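Local coordinates for polycomb protein Pcl (Drosophila melanogaster, PDB 5OQD) that acts in an Esc/E(z) Polycomb complex that methylates histone H3 and represses homeotic genes, and is represented here by the second PHD finger and winged-helix domain of Pcl, at residues Ile90-Val95 against Glu133-Leu138. Residues are numbered along the deposited sequence; the frame is centred on the assembly and turned at random.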
# COMPACT_ATOMS: atom_id res chain seq x y z
N ILE B 90 -7.96 1.14 -2.47
CA ILE B 90 -7.02 2.21 -2.21
C ILE B 90 -7.23 3.43 -3.09
O ILE B 90 -7.70 3.32 -4.21
CB ILE B 90 -5.57 1.74 -2.38
CG1 ILE B 90 -5.25 1.52 -3.85
CG2 ILE B 90 -5.35 0.46 -1.60
CD1 ILE B 90 -3.77 1.59 -4.14
N GLU B 91 -6.92 4.59 -2.54
CA GLU B 91 -6.99 5.86 -3.25
C GLU B 91 -5.75 6.19 -4.08
O GLU B 91 -4.76 5.47 -4.05
CB GLU B 91 -7.32 6.99 -2.28
CG GLU B 91 -8.78 7.39 -2.29
CD GLU B 91 -9.10 8.44 -3.34
OE1 GLU B 91 -8.49 8.41 -4.43
OE2 GLU B 91 -9.95 9.30 -3.08
N TRP B 92 -5.84 7.29 -4.81
CA TRP B 92 -4.76 7.76 -5.68
C TRP B 92 -3.48 8.07 -4.91
O TRP B 92 -2.40 7.84 -5.40
CB TRP B 92 -5.20 8.97 -6.49
CG TRP B 92 -6.06 8.59 -7.63
CD1 TRP B 92 -7.32 9.02 -7.88
CD2 TRP B 92 -5.73 7.69 -8.69
NE1 TRP B 92 -7.81 8.44 -9.01
CE2 TRP B 92 -6.84 7.62 -9.53
CE3 TRP B 92 -4.60 6.93 -9.00
CZ2 TRP B 92 -6.86 6.82 -10.66
CZ3 TRP B 92 -4.62 6.15 -10.12
CH2 TRP B 92 -5.74 6.10 -10.94
N VAL B 93 -3.61 8.60 -3.71
CA VAL B 93 -2.44 8.91 -2.91
C VAL B 93 -1.67 7.63 -2.62
O VAL B 93 -0.45 7.63 -2.62
CB VAL B 93 -2.82 9.59 -1.58
CG1 VAL B 93 -3.88 8.79 -0.85
CG2 VAL B 93 -1.59 9.76 -0.71
N ASP B 94 -2.39 6.55 -2.36
CA ASP B 94 -1.77 5.25 -2.14
C ASP B 94 -1.04 4.73 -3.38
O ASP B 94 0.04 4.17 -3.28
CB ASP B 94 -2.82 4.24 -1.66
CG ASP B 94 -3.61 4.75 -0.48
OD1 ASP B 94 -3.01 5.38 0.41
OD2 ASP B 94 -4.83 4.52 -0.43
N VAL B 95 -1.64 4.92 -4.54
CA VAL B 95 -1.03 4.56 -5.81
C VAL B 95 0.25 5.37 -6.06
O VAL B 95 1.27 4.82 -6.47
CB VAL B 95 -2.00 4.78 -6.98
CG1 VAL B 95 -1.30 4.59 -8.32
CG2 VAL B 95 -3.20 3.86 -6.86
N GLU B 133 -13.79 1.09 -10.24
CA GLU B 133 -13.88 1.07 -11.70
C GLU B 133 -13.76 2.48 -12.27
O GLU B 133 -13.19 2.70 -13.32
CB GLU B 133 -15.15 0.37 -12.17
CG GLU B 133 -14.92 -0.59 -13.33
CD GLU B 133 -14.00 -1.75 -12.97
OE1 GLU B 133 -12.82 -1.73 -13.38
OE2 GLU B 133 -14.46 -2.69 -12.29
N LYS B 134 -14.33 3.44 -11.57
CA LYS B 134 -14.27 4.82 -12.03
C LYS B 134 -12.83 5.28 -12.20
O LYS B 134 -12.49 5.93 -13.19
CB LYS B 134 -15.01 5.74 -11.06
N TRP B 135 -12.00 4.98 -11.21
CA TRP B 135 -10.57 5.27 -11.28
C TRP B 135 -9.91 4.46 -12.39
O TRP B 135 -9.04 4.96 -13.11
CB TRP B 135 -9.90 4.97 -9.94
CG TRP B 135 -10.16 6.01 -8.90
CD1 TRP B 135 -9.96 5.89 -7.55
CD2 TRP B 135 -10.67 7.33 -9.11
NE1 TRP B 135 -10.31 7.06 -6.91
CE2 TRP B 135 -10.76 7.96 -7.85
CE3 TRP B 135 -11.07 8.05 -10.24
CZ2 TRP B 135 -11.22 9.26 -7.69
CZ3 TRP B 135 -11.53 9.34 -10.08
CH2 TRP B 135 -11.60 9.93 -8.82
N ARG B 136 -10.33 3.20 -12.52
CA ARG B 136 -9.71 2.27 -13.46
C ARG B 136 -9.92 2.70 -14.91
O ARG B 136 -9.02 2.58 -15.74
CB ARG B 136 -10.28 0.86 -13.25
CG ARG B 136 -9.72 -0.19 -14.18
CD ARG B 136 -8.23 -0.41 -13.94
NE ARG B 136 -7.94 -0.50 -12.51
CZ ARG B 136 -8.16 -1.58 -11.77
NH1 ARG B 136 -8.69 -2.67 -12.31
NH2 ARG B 136 -7.86 -1.56 -10.48
N THR B 137 -11.11 3.22 -15.20
CA THR B 137 -11.49 3.55 -16.57
C THR B 137 -11.49 5.06 -16.82
O THR B 137 -12.07 5.53 -17.80
CB THR B 137 -12.88 2.98 -16.91
OG1 THR B 137 -13.86 3.60 -16.08
CG2 THR B 137 -12.91 1.48 -16.69
N LEU B 138 -10.84 5.81 -15.94
CA LEU B 138 -10.83 7.26 -16.04
C LEU B 138 -9.94 7.74 -17.18
O LEU B 138 -8.82 7.25 -17.34
CB LEU B 138 -10.37 7.88 -14.72
CG LEU B 138 -10.74 9.35 -14.48
CD1 LEU B 138 -12.25 9.49 -14.31
CD2 LEU B 138 -10.00 9.91 -13.29
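W92, in the first turn of helix 92-104, faces W135 in the short helix 133-136, their CA atoms 8.4 Å apart; no backbone hydrogen bond joins the two segments. E91 sits at the N-cap position, with its backbone N bonded to D94 OD2, while E91 OE1 accepts from the backbone N of W92 at 2.9 Å, nearly straight at 163°. The two indoles meet obliquely, with the planes of their five-membered rings inclined by 49°. W92 NE1 lies over the middle of one face of W135, 3.1 Å from W135 CD2, so the pyrrole nitrogen rather than the benzo ring leads the approach. Farther along, W92 CZ2 rests 3.6 Å from W135 CB. In W135 CG is anti to the carbonyl carbon (chi1 -76°), as it is in W92, which sends each indole across to the other. W135 NE1 also gives a weak, bent bond to E91 OE1. Cut back to an alanine, W135 would probably leave W92 NE1 without its aromatic face and E91 OE1 without its weak second donor. W92 also packs on I122 of helix 114-125 and L143 and L147 of helix 140-153; through W135, helix 133-136, in the connection between those two, meets the start of helix 92-104.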